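Local coordinates for protein GCN5-related N-acetyltransferase (Kribbella flavida, PDB 4IUS) that probably transfers acyl groups, most likely acetyl from acetyl-coenzyme A, to an acceptor that is not known, as a member of the GNAT family, at residues 13-18 against 44-49; 82-87 against 244-249; 104-109 against 222-227; 176-181 against 208-213. The protein carries 1 engineered substitution. All blocks are in the same frame, centred on the assembly; numbering follows the deposited sequence. Where two conformers were deposited one is given.

Contact 1 of 4, residues 13-18 against 44-49; sequences AQLQGL and RAVAAE. With EDO (1,2-ethanediol), chain E; SO4 (sulfate ion), chain C; SO4 (sulfate ion), chain D.
Leu15 and Val46 make the tightest apolar contact between helix residues 13-18 and strand residues 44-49, with Leu15 CD1 lying 3.7 Å from Val46 CG2. They serve as a worked example of one strand side chain shared by several helix residues, here Gln14, Leu15 and Leu18, all turned toward the strand. Val46 divides its two methyls among them. CG2 serves Leu15, while CG1 meets Leu18 CD1 at 4.1 Å and, in one of the two conformers of Gln14, lies near the amide of that residue. With CG anti to the backbone N (chi1 178°), the isobutyl group of Leu15 is set toward the strand, and its other methyl, CD2, rests 3.7 Å from Ala48 O, where the strand gives way to a turn. Toward Arg44 the contact becomes less purely apolar: Leu18 CD2 approaches the guanidinium obliquely, 4.0 Å from NH1, and the two side chains cross at about a right angle. The charge itself is answered elsewhere, by a salt bridge from NH1 to Asp148 and a hydrogen bond from NH2 to Thr147 O. The solvent side is that of exposed Gln16, whose NE2 binds two sulfate ions, at 2.9 Å to O2 of the chain D sulfate. Separately, a 1,2-ethanediol sits between Ala13 O and Trp224 NE1, bonded to both; all three are probably crystallisation additives. Residues 13-18 of helix 6-19 run at 141° to strand 44-47, which lies between strand 30-35, touched by Leu15 and Leu18, and, through Ala45, strand 78-82.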
loop_
_atom_site.group_PDB
_atom_site.type_symbol
_atom_site.label_atom_id
_atom_site.label_comp_id
_atom_site.label_asym_id
_atom_site.label_seq_id
_atom_site.Cartn_x
_atom_site.Cartn_y
_atom_site.Cartn_z
ATOM N N ALA A 13 -4.198 7.441 7.875
ATOM C CA ALA A 13 -3.113 7.939 7.058
ATOM C C ALA A 13 -3.290 7.507 5.610
ATOM O O ALA A 13 -2.983 8.301 4.687
ATOM C CB ALA A 13 -1.770 7.469 7.596
ATOM N N GLN A 14 -3.755 6.285 5.381
ATOM C CA GLN A 14 -4.020 5.837 4.031
ATOM C C GLN A 14 -5.056 6.745 3.363
ATOM O O GLN A 14 -4.891 7.178 2.229
ATOM C CB GLN A 14 -4.493 4.389 4.044
ATOM C CG GLN A 14 -4.695 3.783 2.680
ATOM C CD GLN A 14 -5.316 2.421 2.818
ATOM O OE1 GLN A 14 -4.637 1.413 2.694
ATOM N NE2 GLN A 14 -6.601 2.385 3.154
ATOM N N LEU A 15 -6.137 7.031 4.077
ATOM C CA LEU A 15 -7.163 7.921 3.538
ATOM C C LEU A 15 -6.607 9.304 3.213
ATOM O O LEU A 15 -6.856 9.843 2.142
ATOM C CB LEU A 15 -8.337 8.010 4.486
ATOM C CG LEU A 15 -9.491 8.922 4.137
ATOM C CD1 LEU A 15 -10.110 8.614 2.790
ATOM C CD2 LEU A 15 -10.526 8.929 5.253
ATOM N N GLN A 16 -5.860 9.863 4.158
ATOM C CA GLN A 16 -5.247 11.170 3.982
ATOM C C GLN A 16 -4.388 11.196 2.712
ATOM O O GLN A 16 -4.423 12.168 1.929
ATOM C CB GLN A 16 -4.412 11.522 5.222
ATOM C CG GLN A 16 -3.800 12.907 5.222
ATOM C CD GLN A 16 -2.955 13.176 6.449
ATOM O OE1 GLN A 16 -3.072 12.501 7.479
ATOM N NE2 GLN A 16 -2.093 14.163 6.345
ATOM N N GLY A 17 -3.637 10.114 2.460
ATOM C CA GLY A 17 -2.819 10.030 1.236
ATOM C C GLY A 17 -3.662 9.923 -0.025
ATOM O O GLY A 17 -3.413 10.619 -1.031
ATOM N N LEU A 18 -4.683 9.094 0.035
ATOM C CA LEU A 18 -5.480 8.803 -1.149
ATOM C C LEU A 18 -6.248 10.021 -1.640
ATOM O O LEU A 18 -6.427 10.212 -2.845
ATOM C CB LEU A 18 -6.463 7.672 -0.900
ATOM C CG LEU A 18 -5.848 6.268 -0.789
ATOM C CD1 LEU A 18 -6.853 5.283 -0.192
ATOM C CD2 LEU A 18 -5.328 5.736 -2.131
ATOM N N ARG A 44 -11.306 3.299 -5.449
ATOM C CA ARG A 44 -11.756 2.296 -4.488
ATOM C C ARG A 44 -12.505 3.008 -3.391
ATOM O O ARG A 44 -12.462 4.246 -3.274
ATOM C CB ARG A 44 -10.577 1.522 -3.883
ATOM C CG ARG A 44 -9.702 2.346 -2.990
ATOM C CD ARG A 44 -8.586 1.558 -2.327
ATOM N NE ARG A 44 -7.694 1.043 -3.361
ATOM C CZ ARG A 44 -6.372 1.193 -3.390
ATOM N NH1 ARG A 44 -5.723 1.736 -2.366
ATOM N NH2 ARG A 44 -5.685 0.681 -4.422
ATOM N N ALA A 45 -13.199 2.219 -2.576
ATOM C CA ALA A 45 -13.786 2.717 -1.336
ATOM C C ALA A 45 -12.933 2.313 -0.132
ATOM O O ALA A 45 -12.330 1.225 -0.144
ATOM C CB ALA A 45 -15.205 2.250 -1.164
ATOM N N VAL A 46 -12.945 3.160 0.891
ATOM C CA VAL A 46 -12.331 2.856 2.175
ATOM C C VAL A 46 -13.278 3.344 3.285
ATOM O O VAL A 46 -14.332 3.943 2.995
ATOM C CB VAL A 46 -10.900 3.466 2.311
ATOM C CG1 VAL A 46 -9.977 2.992 1.165
ATOM C CG2 VAL A 46 -10.973 4.986 2.404
ATOM N N ALA A 47 -12.928 3.057 4.542
ATOM C CA ALA A 47 -13.725 3.568 5.648
ATOM C C ALA A 47 -13.594 5.085 5.750
ATOM O O ALA A 47 -12.502 5.619 5.695
ATOM C CB ALA A 47 -13.280 2.977 6.965
ATOM N N ALA A 48 -14.718 5.762 5.887
ATOM C CA ALA A 48 -14.714 7.210 6.025
ATOM C C ALA A 48 -14.133 7.690 7.328
ATOM O O ALA A 48 -13.581 8.787 7.359
ATOM C CB ALA A 48 -16.154 7.727 5.872
ATOM N N GLU A 49 -14.336 6.906 8.393
ATOM C CA GLU A 49 -14.010 7.300 9.766
ATOM C C GLU A 49 -13.363 6.110 10.504
ATOM O O GLU A 49 -13.987 5.478 11.354
ATOM C CB GLU A 49 -15.267 7.762 10.517
ATOM C CG GLU A 49 -15.965 8.978 9.897
ATOM C CD GLU A 49 -17.277 9.292 10.587
ATOM O OE1 GLU A 49 -17.460 8.856 11.741
ATOM O OE2 GLU A 49 -18.128 9.922 9.938
HETATM C C1 EDO E . 0.625 5.743 3.637
HETATM O O1 EDO E . -0.271 4.873 4.351
HETATM C C2 EDO E . 0.306 7.186 4.010
HETATM O O2 EDO E . -0.564 7.796 3.035
HETATM S S SO4 C . -2.150 16.821 3.617
HETATM O O1 SO4 C . -0.897 16.337 4.237
HETATM O O2 SO4 C . -2.240 16.326 2.225
HETATM O O3 SO4 C . -3.315 16.233 4.315
HETATM O O4 SO4 C . -2.188 18.292 3.611
HETATM S S SO4 D . 0.310 15.672 8.986
HETATM O O1 SO4 D . 1.248 15.203 10.027
HETATM O O2 SO4 D . 0.278 14.761 7.813
HETATM O O3 SO4 D . -1.060 15.784 9.516
HETATM O O4 SO4 D . 0.748 17.015 8.596
#

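Contact 2 of 4, residues 82-87 against 244-249; sequences VEEANP and KATAVH
Glu84 and Thr246 meet through a two-pronged polar grip, an example of a carboxylate standing in for the next peptide group where a strand leaves its sheet. Carboxylate oxygen OE1 accepts the backbone N-H of Thr246 at 2.8 Å, and OE2 accepts the hydroxyl OG1 of the same residue at 2.7 Å. Both donors arrive on the syn side and only slightly out of the carboxylate plane, 17° for the amide and 15° for the hydroxyl, so the pair fixes the rotation of the group. A bend at chi2 (86°) turns the end of Glu84 back toward the strand. The carbonyl of Thr246 is used as well: Glu83 N donates to it at 2.8 Å, almost in line with the C=O bond, and Val82 CA adds a CH contact to the same oxygen. An alanine in place of Thr246 would probably leave Glu84 OE2 without its hydroxyl donor and the carboxylate freer to turn, although the amide bond to OE1 could persist. Glu83 sends its own carboxylate elsewhere, OE2 accepting from Gly88 N, while its CB packs 4.0 Å from Val248 CG2. Inside the turn, Asn86 N donates to Val82 O, and Asn86 ND2 is satisfied by Glu49 O. Apolar cover comes from Val82 CG1, 3.8 Å from Ala245 CB. Val82 and Ala247 form an antiparallel, non-hydrogen-bonded pair where strand 78-82 ends beside strand 242-251, and on the other side of strand 242-251 Lys244 and Ala245 both face Leu106 in a classic beta bulge.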
loop_
_atom_site.group_PDB
_atom_site.type_symbol
_atom_site.label_atom_id
_atom_site.label_comp_id
_atom_site.label_asym_id
_atom_site.label_seq_id
_atom_site.Cartn_x
_atom_site.Cartn_y
_atom_site.Cartn_z
ATOM N N VAL A 82 -9.203 -1.866 7.058
ATOM C CA VAL A 82 -8.334 -2.428 8.089
ATOM C C VAL A 82 -9.287 -2.932 9.166
ATOM O O VAL A 82 -10.016 -2.138 9.758
ATOM C CB VAL A 82 -7.318 -1.391 8.626
ATOM C CG1 VAL A 82 -6.449 -2.078 9.701
ATOM C CG2 VAL A 82 -6.466 -0.822 7.501
ATOM N N GLU A 83 -9.334 -4.236 9.385
ATOM C CA GLU A 83 -10.376 -4.803 10.239
ATOM C C GLU A 83 -10.411 -4.167 11.620
ATOM O O GLU A 83 -11.468 -3.886 12.149
ATOM C CB GLU A 83 -10.198 -6.325 10.336
ATOM C CG GLU A 83 -11.167 -7.016 11.276
ATOM C CD GLU A 83 -12.638 -6.923 10.851
ATOM O OE1 GLU A 83 -12.930 -6.848 9.634
ATOM O OE2 GLU A 83 -13.506 -6.910 11.775
ATOM N N GLU A 84 -9.241 -3.986 12.234
ATOM C CA GLU A 84 -9.180 -3.493 13.596
ATOM C C GLU A 84 -9.537 -2.025 13.712
ATOM O O GLU A 84 -9.879 -1.542 14.757
ATOM C CB GLU A 84 -7.809 -3.776 14.212
ATOM C CG GLU A 84 -7.424 -5.256 14.293
ATOM C CD GLU A 84 -6.752 -5.833 13.039
ATOM O OE1 GLU A 84 -6.673 -5.125 12.004
ATOM O OE2 GLU A 84 -6.358 -7.048 13.079
ATOM N N ALA A 85 -9.462 -1.299 12.602
ATOM C CA ALA A 85 -9.847 0.115 12.558
ATOM C C ALA A 85 -11.390 0.253 12.519
ATOM O O ALA A 85 -11.926 1.233 12.993
ATOM C CB ALA A 85 -9.268 0.812 11.329
ATOM N N ASN A 86 -12.073 -0.710 11.896
ATOM C CA ASN A 86 -13.535 -0.672 11.770
ATOM C C ASN A 86 -14.120 -2.092 11.914
ATOM O O ASN A 86 -14.582 -2.705 10.927
ATOM C CB ASN A 86 -13.942 -0.032 10.436
ATOM C CG ASN A 86 -13.542 1.421 10.335
ATOM O OD1 ASN A 86 -12.482 1.735 9.805
ATOM N ND2 ASN A 86 -14.372 2.298 10.868
ATOM N N PRO A 87 -14.096 -2.620 13.147
ATOM C CA PRO A 87 -14.441 -4.018 13.296
ATOM C C PRO A 87 -15.871 -4.290 12.801
ATOM O O PRO A 87 -16.804 -3.567 13.150
ATOM C CB PRO A 87 -14.323 -4.251 14.797
ATOM C CG PRO A 87 -13.363 -3.234 15.271
ATOM C CD PRO A 87 -13.520 -2.045 14.380
ATOM N N LYS A 244 0.782 -6.214 12.750
ATOM C CA LYS A 244 0.092 -5.279 13.614
ATOM C C LYS A 244 -1.390 -5.089 13.272
ATOM O O LYS A 244 -2.128 -4.567 14.102
ATOM C CB LYS A 244 0.795 -3.925 13.592
ATOM C CG LYS A 244 2.148 -3.924 14.298
ATOM C CD LYS A 244 2.026 -4.045 15.815
ATOM C CE LYS A 244 3.325 -4.140 16.518
ATOM N NZ LYS A 244 2.958 -4.265 17.949
ATOM N N ALA A 245 -1.833 -5.469 12.081
ATOM C CA ALA A 245 -3.229 -5.266 11.685
ATOM C C ALA A 245 -3.567 -6.208 10.564
ATOM O O ALA A 245 -2.712 -6.896 10.009
ATOM C CB ALA A 245 -3.488 -3.789 11.303
ATOM N N THR A 246 -4.836 -6.221 10.202
ATOM C CA THR A 246 -5.369 -7.130 9.188
ATOM C C THR A 246 -6.062 -6.286 8.147
ATOM O O THR A 246 -7.059 -5.631 8.448
ATOM C CB THR A 246 -6.447 -8.081 9.809
ATOM O OG1 THR A 246 -5.943 -8.694 10.999
ATOM C CG2 THR A 246 -6.890 -9.136 8.816
ATOM N N ALA A 247 -5.557 -6.269 6.910
ATOM C CA ALA A 247 -6.263 -5.629 5.817
ATOM C C ALA A 247 -7.361 -6.559 5.328
ATOM O O ALA A 247 -7.316 -7.775 5.540
ATOM C CB ALA A 247 -5.277 -5.292 4.700
ATOM N N VAL A 248 -8.350 -5.980 4.682
ATOM C CA VAL A 248 -9.428 -6.752 4.062
ATOM C C VAL A 248 -9.668 -6.135 2.682
ATOM O O VAL A 248 -9.865 -4.943 2.587
ATOM C CB VAL A 248 -10.740 -6.660 4.865
ATOM C CG1 VAL A 248 -11.704 -7.697 4.279
ATOM C CG2 VAL A 248 -10.514 -6.974 6.369
ATOM N N HIS A 249 -9.556 -6.945 1.638
ATOM C CA HIS A 249 -9.733 -6.496 0.254
ATOM C C HIS A 249 -10.996 -7.134 -0.265
ATOM O O HIS A 249 -11.135 -8.351 -0.263
ATOM C CB HIS A 249 -8.537 -6.909 -0.612
ATOM C CG HIS A 249 -7.256 -6.222 -0.249
ATOM N ND1 HIS A 249 -6.124 -6.384 -0.969
ATOM C CD2 HIS A 249 -6.980 -5.264 0.703
ATOM C CE1 HIS A 249 -5.150 -5.625 -0.426
ATOM N NE2 HIS A 249 -5.664 -4.942 0.593
#

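Contact 3 of 4, residues 104-109 against 222-227; sequences PPLLAV and LAWLTP. With EDO (1,2-ethanediol), chain E.
Trp224 holds CG between its backbone N and carbonyl carbon (chi1 67°), the crowded position, while Leu106 has CG anti to its carbonyl carbon (chi1 -60°); the two side chains lie side by side, pointing the same way. They sit in an antiparallel strand pair within the mixed sheet of this GNAT-family protein, a worked case of hydrogen-bonded and non-hydrogen-bonded pairs in alternation. Leu106 CD1 stands 4.1 Å above the plane of the indole, offset toward the rim, and CD2 approaches CZ3 obliquely. Leu107 pairs with Leu225, and Val109 with Ala223, each through two backbone bonds; Ala108 and Trp224 form the non-hydrogen-bonded pair between them. An alanine at Trp224 would probably leave Leu106 without its indole neighbour and open a gap beneath helix 6-19, whose Ile10 touches both side chains. The residues of the hydrogen-bonded pairs point to the other face, where Leu107 CD1 meets Leu225 CD1 at 4.1 Å and helix 202-216 packs on Ala223. Beyond the regular pairing, Pro105 CG touches Pro227 CG at 3.7 Å, and Thr226 OG1, in the conformer described, donates to Pro105 O. At the indole edge, Trp224 NE1 donates to O1 of 1,2-ethanediol, a probable crystallisation additive, at 3.1 Å.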
loop_
_atom_site.group_PDB
_atom_site.type_symbol
_atom_site.label_atom_id
_atom_site.label_comp_id
_atom_site.label_asym_id
_atom_site.label_seq_id
_atom_site.Cartn_x
_atom_site.Cartn_y
_atom_site.Cartn_z
ATOM N N PRO A 104 -4.989 -9.679 3.780
ATOM C CA PRO A 104 -3.524 -9.676 3.947
ATOM C C PRO A 104 -3.084 -9.038 5.252
ATOM O O PRO A 104 -3.699 -8.101 5.747
ATOM C CB PRO A 104 -3.038 -8.867 2.768
ATOM C CG PRO A 104 -4.213 -8.334 2.064
ATOM C CD PRO A 104 -5.448 -8.800 2.699
ATOM N N PRO A 105 -1.955 -9.497 5.787
ATOM C CA PRO A 105 -1.468 -8.913 7.014
ATOM C C PRO A 105 -0.800 -7.580 6.756
ATOM O O PRO A 105 -0.110 -7.420 5.735
ATOM C CB PRO A 105 -0.481 -9.974 7.518
ATOM C CG PRO A 105 0.038 -10.578 6.244
ATOM C CD PRO A 105 -1.127 -10.578 5.308
ATOM N N LEU A 106 -0.924 -6.676 7.708
ATOM C CA LEU A 106 -0.192 -5.434 7.683
ATOM C C LEU A 106 0.911 -5.536 8.727
ATOM O O LEU A 106 0.644 -5.715 9.918
ATOM C CB LEU A 106 -1.074 -4.224 7.983
ATOM C CG LEU A 106 -2.237 -3.973 7.041
ATOM C CD1 LEU A 106 -2.736 -2.549 7.303
ATOM C CD2 LEU A 106 -1.829 -4.168 5.575
ATOM N N LEU A 107 2.142 -5.453 8.246
ATOM C CA LEU A 107 3.342 -5.514 9.059
ATOM C C LEU A 107 3.872 -4.101 9.232
ATOM O O LEU A 107 3.756 -3.282 8.328
ATOM C CB LEU A 107 4.419 -6.358 8.415
ATOM C CG LEU A 107 4.056 -7.782 7.896
ATOM C CD1 LEU A 107 5.303 -8.520 7.372
ATOM C CD2 LEU A 107 3.250 -8.616 8.835
ATOM N N ALA A 108 4.384 -3.772 10.401
ATOM C CA ALA A 108 4.826 -2.409 10.667
ATOM C C ALA A 108 6.133 -2.369 11.443
ATOM O O ALA A 108 6.463 -3.319 12.153
ATOM C CB ALA A 108 3.748 -1.555 11.357
ATOM N N VAL A 109 6.825 -1.244 11.347
ATOM C CA VAL A 109 8.078 -1.059 12.067
ATOM C C VAL A 109 8.244 0.447 12.352
ATOM O O VAL A 109 7.783 1.327 11.603
ATOM C CB VAL A 109 9.307 -1.597 11.268
ATOM C CG1 VAL A 109 9.630 -0.719 10.028
ATOM C CG2 VAL A 109 10.534 -1.724 12.181
ATOM N N LEU A 222 6.484 5.937 11.246
ATOM C CA LEU A 222 5.919 4.598 11.194
ATOM C C LEU A 222 5.920 4.126 9.734
ATOM O O LEU A 222 5.469 4.917 8.860
ATOM C CB LEU A 222 4.478 4.561 11.763
ATOM C CG LEU A 222 3.770 3.215 11.758
ATOM C CD1 LEU A 222 4.438 2.209 12.677
ATOM C CD2 LEU A 222 2.276 3.380 12.099
ATOM N N ALA A 223 6.346 2.883 9.443
ATOM C CA ALA A 223 6.286 2.308 8.102
ATOM C C ALA A 223 5.501 1.030 8.185
ATOM O O ALA A 223 5.657 0.282 9.137
ATOM C CB ALA A 223 7.684 2.030 7.542
ATOM N N TRP A 224 4.656 0.769 7.183
ATOM C CA TRP A 224 3.930 -0.468 7.101
ATOM C C TRP A 224 3.991 -1.012 5.706
ATOM O O TRP A 224 4.242 -0.289 4.744
ATOM C CB TRP A 224 2.487 -0.343 7.582
ATOM C CG TRP A 224 1.623 0.503 6.723
ATOM C CD1 TRP A 224 1.474 1.883 6.761
ATOM C CD2 TRP A 224 0.817 0.066 5.609
ATOM N NE1 TRP A 224 0.613 2.302 5.775
ATOM C CE2 TRP A 224 0.173 1.245 5.067
ATOM C CE3 TRP A 224 0.557 -1.182 5.018
ATOM C CZ2 TRP A 224 -0.707 1.173 3.986
ATOM C CZ3 TRP A 224 -0.312 -1.225 3.912
ATOM C CH2 TRP A 224 -0.918 -0.090 3.415
ATOM N N LEU A 225 3.799 -2.314 5.595
ATOM C CA LEU A 225 3.700 -3.002 4.310
ATOM C C LEU A 225 2.822 -4.216 4.411
ATOM O O LEU A 225 2.511 -4.684 5.501
ATOM C CB LEU A 225 5.053 -3.392 3.769
ATOM C CG LEU A 225 5.929 -4.321 4.580
ATOM C CD1 LEU A 225 5.519 -5.800 4.366
ATOM C CD2 LEU A 225 7.413 -4.111 4.258
ATOM N N THR A 226 2.348 -4.658 3.253
ATOM C CA THR A 226 1.730 -5.942 3.160
ATOM C C THR A 226 2.595 -6.845 2.272
ATOM O O THR A 226 3.118 -6.400 1.270
ATOM C CB THR A 226 0.274 -5.829 2.714
ATOM O OG1 THR A 226 -0.304 -7.105 2.910
ATOM C CG2 THR A 226 0.133 -5.444 1.257
ATOM N N PRO A 227 2.837 -8.097 2.687
ATOM C CA PRO A 227 3.815 -8.972 2.041
ATOM C C PRO A 227 3.256 -9.795 0.918
ATOM O O PRO A 227 2.048 -9.885 0.775
ATOM C CB PRO A 227 4.199 -9.951 3.180
ATOM C CG PRO A 227 2.987 -10.051 3.992
ATOM C CD PRO A 227 2.360 -8.683 3.948
HETATM C C1 EDO E . 0.625 5.743 3.637
HETATM O O1 EDO E . -0.271 4.873 4.351
HETATM C C2 EDO E . 0.306 7.186 4.010
HETATM O O2 EDO E . -0.564 7.796 3.035
#

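Contact 4 of 4, residues 176-181 against 208-213; sequences AAWTAI and AYATQQ
Trp178 brings the six-membered part of its indole against helix residues Ala210 and Gln213, both approaching obliquely, with its plane turned 66° from the Gln213 amide. On the helix itself, one face of the Tyr209 ring carries Gln213 CG, 4.0 Å above the plane and offset toward the rim. The contact shows the usual layering of an alpha/beta fold, here that of the GNAT family, in which helix 202-216 packs on one face of the mixed sheet and small residues let the backbones draw close. Strand 176-179 and helix residues 208-213 run in nearly the same sense, 29° apart, with axes approaching to 7.4 Å. Trp178 CE3 lies 3.7 Å from Ala210 O, and CH2 lies 3.8 Å from Gln213 CB, so the ring spans one turn of the helix. The indole NE1 bonds Pro158 O. Gln213 uses only the base of its side chain here; bending at chi2 (-49°), it leads its amide away from the strand. Neighbouring strands complete the buried surroundings, Val164 touching Trp178, Tyr209 and Ala210, and Val191 touching Ala176. Where helix and strand come nearest, the meeting is methyl to methyl, Ala176 CB to Ala210 CB at 3.7 Å.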
loop_
_atom_site.group_PDB
_atom_site.type_symbol
_atom_site.label_atom_id
_atom_site.label_comp_id
_atom_site.label_asym_id
_atom_site.label_seq_id
_atom_site.Cartn_x
_atom_site.Cartn_y
_atom_site.Cartn_z
ATOM N N ALA A 176 12.571 -1.053 -4.006
ATOM C CA ALA A 176 11.443 -0.843 -3.089
ATOM C C ALA A 176 11.151 0.657 -3.057
ATOM O O ALA A 176 11.998 1.449 -3.409
ATOM C CB ALA A 176 11.765 -1.355 -1.671
ATOM N N ALA A 177 9.942 0.995 -2.662
ATOM C CA ALA A 177 9.496 2.390 -2.673
ATOM C C ALA A 177 8.743 2.693 -1.396
ATOM O O ALA A 177 8.258 1.763 -0.702
ATOM C CB ALA A 177 8.567 2.585 -3.872
ATOM N N TRP A 178 8.622 3.983 -1.092
ATOM C CA TRP A 178 7.783 4.424 0.009
ATOM C C TRP A 178 6.817 5.491 -0.499
ATOM O O TRP A 178 7.139 6.293 -1.368
ATOM C CB TRP A 178 8.622 4.950 1.197
ATOM C CG TRP A 178 9.366 6.256 1.003
ATOM C CD1 TRP A 178 8.943 7.509 1.363
ATOM C CD2 TRP A 178 10.721 6.423 0.493
ATOM N NE1 TRP A 178 9.890 8.430 1.074
ATOM C CE2 TRP A 178 10.993 7.825 0.531
ATOM C CE3 TRP A 178 11.679 5.571 -0.049
ATOM C CZ2 TRP A 178 12.190 8.346 0.087
ATOM C CZ3 TRP A 178 12.896 6.112 -0.479
ATOM C CH2 TRP A 178 13.132 7.474 -0.431
ATOM N N THR A 179 5.619 5.498 0.063
ATOM C CA THR A 179 4.628 6.461 -0.278
ATOM C C THR A 179 4.841 7.797 0.425
ATOM O O THR A 179 5.530 7.874 1.431
ATOM C CB THR A 179 3.195 5.965 0.033
ATOM O OG1 THR A 179 3.090 5.817 1.455
ATOM C CG2 THR A 179 2.899 4.662 -0.661
ATOM N N ALA A 180 4.224 8.844 -0.122
ATOM C CA ALA A 180 4.192 10.128 0.531
ATOM C C ALA A 180 3.737 9.956 1.977
ATOM O O ALA A 180 2.744 9.275 2.277
ATOM C CB ALA A 180 3.259 11.062 -0.210
ATOM N N ILE A 181 4.395 10.661 2.892
ATOM C CA ILE A 181 4.091 10.564 4.307
ATOM C C ILE A 181 2.749 11.257 4.566
ATOM O O ILE A 181 2.458 12.302 3.978
ATOM C CB ILE A 181 5.227 11.148 5.156
ATOM C CG1 ILE A 181 6.424 10.196 5.272
ATOM C CG2 ILE A 181 4.731 11.554 6.558
ATOM C CD1 ILE A 181 7.142 9.721 4.029
ATOM N N ALA A 208 14.493 -2.807 3.417
ATOM C CA ALA A 208 15.132 -2.215 4.586
ATOM C C ALA A 208 15.651 -0.821 4.281
ATOM O O ALA A 208 15.467 0.115 5.041
ATOM C CB ALA A 208 16.232 -3.142 5.109
ATOM N N TYR A 209 16.307 -0.676 3.127
ATOM C CA TYR A 209 16.907 0.601 2.761
ATOM C C TYR A 209 15.859 1.638 2.411
ATOM O O TYR A 209 15.981 2.787 2.800
ATOM C CB TYR A 209 17.924 0.404 1.598
ATOM C CG TYR A 209 18.741 1.628 1.307
ATOM C CD1 TYR A 209 19.707 2.079 2.205
ATOM C CD2 TYR A 209 18.576 2.322 0.112
ATOM C CE1 TYR A 209 20.416 3.215 1.920
ATOM C CE2 TYR A 209 19.306 3.461 -0.155
ATOM C CZ TYR A 209 20.223 3.904 0.776
ATOM O OH TYR A 209 20.983 5.049 0.500
ATOM N N ALA A 210 14.775 1.225 1.750
ATOM C CA ALA A 210 13.659 2.131 1.475
ATOM C C ALA A 210 13.007 2.611 2.799
ATOM O O ALA A 210 12.727 3.797 2.980
ATOM C CB ALA A 210 12.592 1.503 0.597
ATOM N N THR A 211 12.812 1.666 3.729
ATOM C CA THR A 211 12.242 2.014 5.025
ATOM C C THR A 211 13.160 3.029 5.727
ATOM O O THR A 211 12.708 4.033 6.286
ATOM C CB THR A 211 12.025 0.778 5.911
ATOM O OG1 THR A 211 11.241 -0.171 5.209
ATOM C CG2 THR A 211 11.281 1.162 7.185
ATOM N N GLN A 212 14.460 2.731 5.717
ATOM C CA GLN A 212 15.415 3.599 6.367
ATOM C C GLN A 212 15.394 4.986 5.779
ATOM O O GLN A 212 15.438 5.970 6.513
ATOM C CB GLN A 212 16.811 3.015 6.225
ATOM C CG GLN A 212 17.881 3.799 6.961
ATOM C CD GLN A 212 19.237 3.209 6.746
ATOM O OE1 GLN A 212 19.695 3.130 5.624
ATOM N NE2 GLN A 212 19.828 2.703 7.800
ATOM N N GLN A 213 15.298 5.120 4.459
ATOM C CA GLN A 213 15.223 6.430 3.869
ATOM C C GLN A 213 13.920 7.175 4.173
ATOM O O GLN A 213 13.924 8.396 4.421
ATOM C CB GLN A 213 15.480 6.326 2.351
ATOM C CG GLN A 213 16.850 5.760 1.991
ATOM C CD GLN A 213 17.944 6.457 2.757
ATOM O OE1 GLN A 213 18.105 7.666 2.651
ATOM N NE2 GLN A 213 18.666 5.702 3.604
#

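How the contacts relate
Contacts 2, 3 and 4 all reach the eight-stranded mixed sheet, whereas contact 1 lies on the smaller antiparallel sheet, which Ala45 links to strand 78-82. Contact 4 is the buried one and packs without polar bonding between its segments; contact 3, nearest the chain centre, relies on regular backbone bonding; contact 2 adds a carboxylate to a single backbone bond; contact 1 joins apolar packing to an exposed Gln16. Contacts 2 and 3 are continuous, since strands 242-251 and 99-109 are neighbours. Thr211 of contact 4 packs on Val109 and Ala223 of contact 3. Helix 6-19 bridges the two sheets, and one ethanediol touches both contacts 1 and 3.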